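Local structure of glycosyl hyrolase, family 3 (Deinococcus radiodurans, 3TEV) at residues G45-F50 with E69-H74; Q120-G125 with E171-C176; T224-Y229 with D262-Q267. The protein probably hydrolyses O-glycosidic bonds in sugar-containing substrates, using a TIM-barrel domain of the glycoside hydrolase 3 family. One frame throughout, in Å; residues are numbered along the deposited sequence. Where two conformers were deposited one is given.

Contact 1 of 3, residues G45-F50 with E69-H74; sequences GAVCLF and EVMGEH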
loop_
_atom_site.group_PDB
_atom_site.type_symbol
_atom_site.label_atom_id
_atom_site.label_comp_id
_atom_site.label_asym_id
_atom_site.label_seq_id
_atom_site.Cartn_x
_atom_site.Cartn_y
_atom_site.Cartn_z
ATOM N N GLY A 45 -11.250 -5.242 -7.734
ATOM C CA GLY A 45 -11.445 -5.702 -6.367
ATOM C C GLY A 45 -10.923 -4.738 -5.310
ATOM O O GLY A 45 -11.105 -4.981 -4.118
ATOM N N ALA A 46 -10.290 -3.643 -5.724
ATOM C CA ALA A 46 -9.707 -2.740 -4.742
ATOM C C ALA A 46 -9.803 -1.292 -5.191
ATOM O O ALA A 46 -9.597 -0.992 -6.364
ATOM C CB ALA A 46 -8.270 -3.140 -4.437
ATOM N N VAL A 47 -10.125 -0.407 -4.250
ATOM C CA VAL A 47 -10.186 1.031 -4.505
ATOM C C VAL A 47 -9.545 1.789 -3.355
ATOM O O VAL A 47 -9.639 1.360 -2.201
ATOM C CB VAL A 47 -11.634 1.537 -4.627
ATOM C CG1 VAL A 47 -11.663 3.039 -4.438
ATOM C CG2 VAL A 47 -12.231 1.151 -5.967
ATOM N N CYS A 48 -8.893 2.908 -3.661
ATOM C CA CYS A 48 -8.321 3.757 -2.617
ATOM C C CYS A 48 -9.052 5.078 -2.680
ATOM O O CYS A 48 -9.271 5.608 -3.770
ATOM C CB CYS A 48 -6.811 3.954 -2.780
ATOM S SG CYS A 48 -6.102 4.856 -1.320
ATOM N N LEU A 49 -9.472 5.575 -1.524
ATOM C CA LEU A 49 -10.185 6.849 -1.433
ATOM C C LEU A 49 -9.262 7.971 -0.985
ATOM O O LEU A 49 -8.344 7.751 -0.203
ATOM C CB LEU A 49 -11.349 6.737 -0.465
ATOM C CG LEU A 49 -12.388 5.660 -0.768
ATOM C CD1 LEU A 49 -13.389 5.591 0.349
ATOM C CD2 LEU A 49 -13.084 5.897 -2.111
ATOM N N PHE A 50 -9.516 9.170 -1.500
ATOM C CA PHE A 50 -8.743 10.370 -1.183
ATOM C C PHE A 50 -9.695 11.526 -0.849
ATOM O O PHE A 50 -10.912 11.366 -0.892
ATOM C CB PHE A 50 -7.860 10.753 -2.375
ATOM C CG PHE A 50 -6.871 9.696 -2.756
ATOM C CD1 PHE A 50 -5.600 9.681 -2.195
ATOM C CD2 PHE A 50 -7.215 8.697 -3.661
ATOM C CE1 PHE A 50 -4.679 8.676 -2.537
ATOM C CE2 PHE A 50 -6.311 7.696 -4.012
ATOM C CZ PHE A 50 -5.044 7.679 -3.453
ATOM N N GLU A 69 -21.482 -3.140 -2.244
ATOM C CA GLU A 69 -22.565 -3.794 -2.969
ATOM C C GLU A 69 -22.131 -4.151 -4.394
ATOM O O GLU A 69 -22.385 -5.255 -4.862
ATOM C CB GLU A 69 -23.825 -2.924 -2.968
ATOM C CG GLU A 69 -24.936 -3.420 -3.896
ATOM C CD GLU A 69 -25.524 -4.754 -3.467
ATOM O OE1 GLU A 69 -25.424 -5.097 -2.264
ATOM O OE2 GLU A 69 -26.099 -5.460 -4.326
ATOM N N VAL A 70 -21.443 -3.226 -5.060
ATOM C CA VAL A 70 -20.974 -3.441 -6.426
ATOM C C VAL A 70 -19.826 -4.454 -6.485
ATOM O O VAL A 70 -19.850 -5.345 -7.307
ATOM C CB VAL A 70 -20.574 -2.094 -7.088
ATOM C CG1 VAL A 70 -20.026 -2.293 -8.519
ATOM C CG2 VAL A 70 -21.773 -1.160 -7.109
HETATM N N MSE A 71 -18.840 -4.331 -5.598
HETATM C CA MSE A 71 -17.624 -5.143 -5.669
HETATM C C MSE A 71 -17.719 -6.534 -5.012
HETATM O O MSE A 71 -16.929 -7.423 -5.335
HETATM C CB MSE A 71 -16.436 -4.365 -5.088
HETATM C CG MSE A 71 -16.168 -3.016 -5.786
HETATM SE SE MSE A 71 -14.866 -1.918 -4.808
HETATM C CE MSE A 71 -13.341 -2.783 -5.483
ATOM N N GLY A 72 -18.655 -6.725 -4.085
ATOM C CA GLY A 72 -18.879 -8.046 -3.491
ATOM C C GLY A 72 -17.985 -8.284 -2.280
ATOM O O GLY A 72 -17.272 -7.381 -1.821
ATOM N N GLU A 73 -17.999 -9.513 -1.780
ATOM C CA GLU A 73 -17.406 -9.825 -0.489
ATOM C C GLU A 73 -15.918 -9.637 -0.406
ATOM O O GLU A 73 -15.413 -9.455 0.691
ATOM C CB GLU A 73 -17.735 -11.263 -0.045
ATOM C CG GLU A 73 -17.272 -12.335 -1.046
ATOM C CD GLU A 73 -17.627 -13.776 -0.605
ATOM O OE1 GLU A 73 -17.376 -14.140 0.568
ATOM O OE2 GLU A 73 -18.146 -14.538 -1.441
ATOM N N HIS A 74 -15.213 -9.703 -1.530
ATOM C CA HIS A 74 -13.750 -9.533 -1.526
ATOM C C HIS A 74 -13.275 -8.064 -1.535
ATOM O O HIS A 74 -12.066 -7.790 -1.521
ATOM C CB HIS A 74 -13.132 -10.299 -2.705
ATOM C CG HIS A 74 -13.509 -11.750 -2.733
ATOM N ND1 HIS A 74 -13.339 -12.579 -1.642
ATOM C CD2 HIS A 74 -14.079 -12.514 -3.700
ATOM C CE1 HIS A 74 -13.765 -13.793 -1.942
ATOM N NE2 HIS A 74 -14.215 -13.781 -3.184
HETATM O O HOH W 1 -9.611 -7.427 -3.824
#
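Met71, a selenomethionine in this crystal, reaches from the last turn of its helix to Gly45 and the first residues of strand 46-49. Its CB heads toward the strand but lies 5.3 Å from Gly45 CA. CG stands anti to the carbonyl carbon (chi1 -58°), and the chain runs on extended to SE, which comes within 4.2 Å of Val47 CG2. A bend at chi3 (81°) then turns CE onto the strand. CE is 4.1 Å from Val47 CG2, the two side chains crossing at about a right angle; Val47 was deposited in two conformers. CE is also modelled implausibly close to the backbone of Gly45, next to Ala46 N, so its exact position is doubtful. Beyond the helix the chain turns through Gly72, which has positive phi, and His74 O comes 3.9 Å from Gly45 O, with a water weakly bonded to both. The contact lies within a beta-alpha-beta unit of the barrel: strand 46-49 bonds through Gly45 and Val47 to Leu76 of strand 76-79 and through Ala46 and Cys48 to Ile24 of strand 22-24, while helix 57-71 covers Leu49 with Leu60 and Cys64.

Contact 2 of 3, residues Q120-G125 with E171-C176; sequences QLRSVG and EGVAPC
Arg122 lays its aliphatic stem over the backbone carbonyls of Glu171 and Gly172. CG stands anti to the backbone N (chi1 -172°), which brings it to 3.9 Å from Glu171 O. The bend at chi2 sets CD 3.7 Å from both Glu171 O and Gly172 O, and that at chi3 turns NE past Gly172, whose O lies 3.7 Å from Arg122 NE, obliquely to the guanidinium plane and too far to count as a bond. Val173 fills in beside this stem. Its CG2 sits at the edge of the guanidinium, near its plane, and also packs against the helix, 4.3 Å from Arg122 CB and 4.2 Å from Leu121 CB.

The last turn of helix 107-124, which ends at Gly125, packs beside the turn that closes helix 154-169; Gly172, with positive phi, is the C-prime residue of the Schellman motif there. Glu171 sends its carboxylate to a salt bridge with Arg119 of helix 107-124.

The polar tip of Arg122 is spent on backbone oxygens: NH1 bonds Ile126 O and Ala333 O, and NH2 bonds Gln334 O, tying the end of the modelled chain to this end of the barrel. Across the contact itself the interaction is van der Waals, methylenes against carbonyls and a methyl. With several carbonyl oxygens and two helix C-termini close by, the surroundings would be expected to suit a positively charged guanidinium.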
loop_
_atom_site.group_PDB
_atom_site.type_symbol
_atom_site.label_atom_id
_atom_site.label_comp_id
_atom_site.label_asym_id
_atom_site.label_seq_id
_atom_site.Cartn_x
_atom_site.Cartn_y
_atom_site.Cartn_z
ATOM N N GLN A 120 -13.739 4.602 13.522
ATOM C CA GLN A 120 -14.427 5.514 12.628
ATOM C C GLN A 120 -14.427 4.948 11.183
ATOM O O GLN A 120 -15.450 4.987 10.499
ATOM C CB GLN A 120 -13.833 6.930 12.706
ATOM C CG GLN A 120 -14.738 8.018 12.077
ATOM C CD GLN A 120 -15.926 8.467 12.985
ATOM O OE1 GLN A 120 -15.840 8.462 14.236
ATOM N NE2 GLN A 120 -17.032 8.874 12.346
ATOM N N LEU A 121 -13.298 4.396 10.739
ATOM C CA LEU A 121 -13.213 3.826 9.397
ATOM C C LEU A 121 -14.159 2.633 9.251
ATOM O O LEU A 121 -14.907 2.534 8.288
ATOM C CB LEU A 121 -11.777 3.417 9.060
ATOM C CG LEU A 121 -10.722 4.523 8.968
ATOM C CD1 LEU A 121 -9.378 3.957 8.494
ATOM C CD2 LEU A 121 -11.162 5.664 8.059
ATOM N N ARG A 122 -14.114 1.738 10.229
ATOM C CA ARG A 122 -14.990 0.585 10.287
ATOM C C ARG A 122 -16.478 0.990 10.241
ATOM O O ARG A 122 -17.272 0.358 9.529
ATOM C CB ARG A 122 -14.655 -0.268 11.523
ATOM C CG ARG A 122 -15.376 -1.618 11.626
ATOM C CD ARG A 122 -14.707 -2.709 10.771
ATOM N NE ARG A 122 -14.530 -2.285 9.372
ATOM C CZ ARG A 122 -15.437 -2.433 8.405
ATOM N NH1 ARG A 122 -15.176 -1.976 7.196
ATOM N NH2 ARG A 122 -16.600 -3.030 8.647
ATOM N N SER A 123 -16.862 2.050 10.946
ATOM C CA SER A 123 -18.270 2.463 10.905
ATOM C C SER A 123 -18.739 3.017 9.550
ATOM O O SER A 123 -19.931 2.968 9.257
ATOM C CB SER A 123 -18.661 3.390 12.069
ATOM O OG SER A 123 -18.375 4.746 11.766
ATOM N N VAL A 124 -17.821 3.495 8.709
ATOM C CA VAL A 124 -18.226 3.950 7.368
ATOM C C VAL A 124 -18.039 2.899 6.274
ATOM O O VAL A 124 -18.517 3.080 5.167
ATOM C CB VAL A 124 -17.609 5.329 6.961
ATOM C CG1 VAL A 124 -18.022 6.418 7.967
ATOM C CG2 VAL A 124 -16.095 5.251 6.827
ATOM N N GLY A 125 -17.347 1.811 6.594
ATOM C CA GLY A 125 -17.233 0.652 5.714
ATOM C C GLY A 125 -15.904 0.555 4.994
ATOM O O GLY A 125 -15.824 0.002 3.877
ATOM N N GLU A 171 -9.353 -3.513 15.733
ATOM C CA GLU A 171 -10.631 -2.910 15.365
ATOM C C GLU A 171 -11.164 -3.403 14.007
ATOM O O GLU A 171 -12.159 -2.877 13.495
ATOM C CB GLU A 171 -10.583 -1.375 15.423
ATOM C CG GLU A 171 -10.302 -0.759 16.836
ATOM C CD GLU A 171 -11.378 -1.027 17.904
ATOM O OE1 GLU A 171 -12.412 -1.673 17.616
ATOM O OE2 GLU A 171 -11.187 -0.589 19.067
ATOM N N GLY A 172 -10.524 -4.412 13.424
ATOM C CA GLY A 172 -10.978 -4.936 12.136
ATOM C C GLY A 172 -10.681 -4.095 10.896
ATOM O O GLY A 172 -11.405 -4.191 9.915
ATOM N N VAL A 173 -9.627 -3.279 10.924
ATOM C CA VAL A 173 -9.176 -2.561 9.739
ATOM C C VAL A 173 -7.751 -3.035 9.442
ATOM O O VAL A 173 -6.905 -3.090 10.360
ATOM C CB VAL A 173 -9.183 -1.016 9.960
ATOM C CG1 VAL A 173 -8.513 -0.280 8.802
ATOM C CG2 VAL A 173 -10.594 -0.490 10.172
ATOM N N ALA A 174 -7.488 -3.403 8.186
ATOM C CA ALA A 174 -6.136 -3.767 7.781
ATOM C C ALA A 174 -5.293 -2.505 7.744
ATOM O O ALA A 174 -5.690 -1.529 7.122
ATOM C CB ALA A 174 -6.126 -4.417 6.415
ATOM N N PRO A 175 -4.143 -2.501 8.436
ATOM C CA PRO A 175 -3.236 -1.375 8.255
ATOM C C PRO A 175 -2.218 -1.752 7.187
ATOM O O PRO A 175 -2.021 -2.934 6.926
ATOM C CB PRO A 175 -2.577 -1.255 9.630
ATOM C CG PRO A 175 -2.530 -2.656 10.126
ATOM C CD PRO A 175 -3.710 -3.384 9.538
ATOM N N CYS A 176 -1.572 -0.783 6.570
ATOM C CA CYS A 176 -0.547 -1.101 5.574
ATOM C C CYS A 176 0.692 -0.276 5.877
ATOM O O CYS A 176 0.641 0.949 5.792
ATOM C CB CYS A 176 -1.066 -0.800 4.170
ATOM S SG CYS A 176 0.054 -1.214 2.785
#

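Contact 3 of 3, residues T224-Y229 with D262-Q267; sequences TAHIVY and DSMGMQ
His226 points its ring into the loop that follows strand 258-261, and NE2 donates a nearly straight hydrogen bond (167°) to Ser263 O at 2.9 Å. The oxygen lies in the ring plane; seen from the acceptor, NE2 stands well above the carbonyl plane. One face of the imidazole is covered by Asp262 CB, 3.7 Å above it and offset toward the rim, a CH-pi contact. The carboxylate and ring planes are only 21° apart. Two selenomethionines also approach the ring, both obliquely: Met264, folded back by bends at chi2 and chi3, brings SE to 3.7 Å from His226 CE1, and Met266 SE lies 4.2 Å from CD2.

The next shell fixes these groups. His226 ND1 is bonded to Thr239 OG1, so both ring nitrogens are held and the ring's rotation is set. Asp262 is gripped at both oxygens. OD1 takes Ser263 N at 2.7 Å on its anti side, and OD2 accepts a bond from a water that in turn accepts from His226 N. A weak bond from Asp262 N to Thr224 O, 3.1 Å long, continues the pairing of strands 221-224 and 258-261. His226 itself is the centre of an inverse gamma turn, while Ser263 to Met266 form a type I turn that leads into helix 267-272, with Met266 at its N-cap position.

Loops at the C-terminal ends of adjacent strands are where TIM barrels build their active sites. In family 3 hydrolases the nucleophile is an aspartate just after the seventh strand, and the place of Asp262 in the sequence Asp-Ser-Met-Gly-Met is consistent with that role.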
loop_
_atom_site.group_PDB
_atom_site.type_symbol
_atom_site.label_atom_id
_atom_site.label_comp_id
_atom_site.label_asym_id
_atom_site.label_seq_id
_atom_site.Cartn_x
_atom_site.Cartn_y
_atom_site.Cartn_z
ATOM N N THR A 224 5.205 -0.674 -1.123
ATOM C CA THR A 224 6.584 -0.484 -1.546
ATOM C C THR A 224 6.846 0.908 -2.082
ATOM O O THR A 224 5.963 1.566 -2.614
ATOM C CB THR A 224 6.918 -1.371 -2.716
ATOM O OG1 THR A 224 6.204 -0.860 -3.858
ATOM C CG2 THR A 224 6.499 -2.769 -2.442
ATOM N N ALA A 225 8.103 1.281 -2.043
ATOM C CA ALA A 225 8.604 2.581 -2.434
ATOM C C ALA A 225 9.267 2.553 -3.822
ATOM O O ALA A 225 10.042 1.650 -4.106
ATOM C CB ALA A 225 9.663 2.955 -1.392
ATOM N N HIS A 226 9.013 3.564 -4.650
ATOM C CA HIS A 226 9.730 3.732 -5.916
ATOM C C HIS A 226 11.146 4.273 -5.653
ATOM O O HIS A 226 11.493 5.342 -6.117
ATOM C CB HIS A 226 9.003 4.711 -6.852
ATOM C CG HIS A 226 7.576 4.367 -7.134
ATOM N ND1 HIS A 226 7.147 3.076 -7.394
ATOM C CD2 HIS A 226 6.479 5.158 -7.239
ATOM C CE1 HIS A 226 5.844 3.090 -7.617
ATOM N NE2 HIS A 226 5.417 4.340 -7.534
ATOM N N ILE A 227 11.956 3.539 -4.906
ATOM C CA ILE A 227 13.287 4.013 -4.545
ATOM C C ILE A 227 14.323 2.967 -4.920
ATOM O O ILE A 227 14.086 1.777 -4.764
ATOM C CB ILE A 227 13.363 4.302 -3.023
ATOM C CG1 ILE A 227 12.324 5.360 -2.631
ATOM C CG2 ILE A 227 14.790 4.724 -2.588
ATOM C CD1 ILE A 227 12.014 5.355 -1.128
ATOM N N VAL A 228 15.465 3.423 -5.420
ATOM C CA VAL A 228 16.551 2.530 -5.795
ATOM C C VAL A 228 17.505 2.419 -4.600
ATOM O O VAL A 228 18.031 3.439 -4.129
ATOM C CB VAL A 228 17.311 3.031 -7.087
ATOM C CG1 VAL A 228 18.391 2.050 -7.501
ATOM C CG2 VAL A 228 16.343 3.247 -8.255
ATOM N N TYR A 229 17.699 1.198 -4.095
ATOM C CA TYR A 229 18.693 0.930 -3.028
ATOM C C TYR A 229 19.911 0.239 -3.629
ATOM O O TYR A 229 19.833 -0.948 -3.966
ATOM C CB TYR A 229 18.087 0.072 -1.915
ATOM C CG TYR A 229 16.921 0.756 -1.257
ATOM C CD1 TYR A 229 17.025 1.327 0.019
ATOM C CD2 TYR A 229 15.716 0.877 -1.939
ATOM C CE1 TYR A 229 15.936 2.002 0.596
ATOM C CE2 TYR A 229 14.641 1.516 -1.380
ATOM C CZ TYR A 229 14.746 2.083 -0.129
ATOM O OH TYR A 229 13.611 2.708 0.363
ATOM N N ASP A 262 3.426 1.440 -4.467
ATOM C CA ASP A 262 3.018 2.839 -4.352
ATOM C C ASP A 262 2.324 3.261 -5.664
ATOM O O ASP A 262 2.417 2.568 -6.694
ATOM C CB ASP A 262 4.243 3.724 -4.057
ATOM C CG ASP A 262 3.881 5.082 -3.406
ATOM O OD1 ASP A 262 2.710 5.508 -3.466
ATOM O OD2 ASP A 262 4.790 5.732 -2.831
ATOM N N SER A 263 1.628 4.395 -5.631
ATOM C CA SER A 263 0.913 4.916 -6.804
ATOM C C SER A 263 1.772 4.926 -8.095
ATOM O O SER A 263 2.859 5.523 -8.116
ATOM C CB SER A 263 0.424 6.331 -6.493
ATOM O OG SER A 263 0.007 6.999 -7.679
HETATM N N MSE A 264 1.301 4.290 -9.170
HETATM C CA MSE A 264 2.118 4.267 -10.404
HETATM C C MSE A 264 2.075 5.582 -11.209
HETATM O O MSE A 264 2.766 5.709 -12.223
HETATM C CB MSE A 264 1.764 3.076 -11.301
HETATM C CG MSE A 264 1.790 1.714 -10.613
HETATM SE SE MSE A 264 3.513 1.222 -9.810
HETATM C CE MSE A 264 4.646 1.040 -11.392
ATOM N N GLY A 265 1.264 6.538 -10.741
ATOM C CA GLY A 265 1.114 7.862 -11.361
ATOM C C GLY A 265 2.071 8.946 -10.867
ATOM O O GLY A 265 1.951 10.112 -11.228
HETATM N N MSE A 266 3.028 8.562 -10.042
HETATM C CA MSE A 266 4.011 9.509 -9.551
HETATM C C MSE A 266 5.068 9.804 -10.606
HETATM O O MSE A 266 5.499 8.907 -11.345
HETATM C CB MSE A 266 4.607 9.027 -8.234
HETATM C CG MSE A 266 3.627 9.221 -7.081
HETATM SE SE MSE A 266 4.111 8.201 -5.508
HETATM C CE MSE A 266 5.725 9.200 -4.978
ATOM N N GLN A 267 5.455 11.075 -10.669
ATOM C CA GLN A 267 6.191 11.640 -11.795
ATOM C C GLN A 267 7.458 10.881 -12.198
ATOM O O GLN A 267 7.663 10.607 -13.378
ATOM C CB GLN A 267 6.511 13.115 -11.534
ATOM C CG GLN A 267 6.774 13.918 -12.805
ATOM C CD GLN A 267 6.952 15.420 -12.556
ATOM O OE1 GLN A 267 7.294 15.854 -11.450
ATOM N NE2 GLN A 267 6.730 16.216 -13.601
HETATM O O HOH W 2 7.325 5.901 -3.661
#

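Overall arrangement
All three contacts belong to one parallel barrel; contacts 1 and 2 lie at one end and contact 3 at the other. Contacts 1 and 2, with centres 14 Å apart, each set the end of a helix against the entry of a strand; both are partly buried and rest mainly on van der Waals packing, of a selenomethionine tip in contact 1 and an arginine stem in contact 2. Contact 3 lies across the chain's centre from them, about 23 and 25 Å away between centres. It joins two loops leaving neighbouring strands, is the buried one of the three, and is the one crossed by direct hydrogen bonds, as suits the end where such barrels place their catalytic groups.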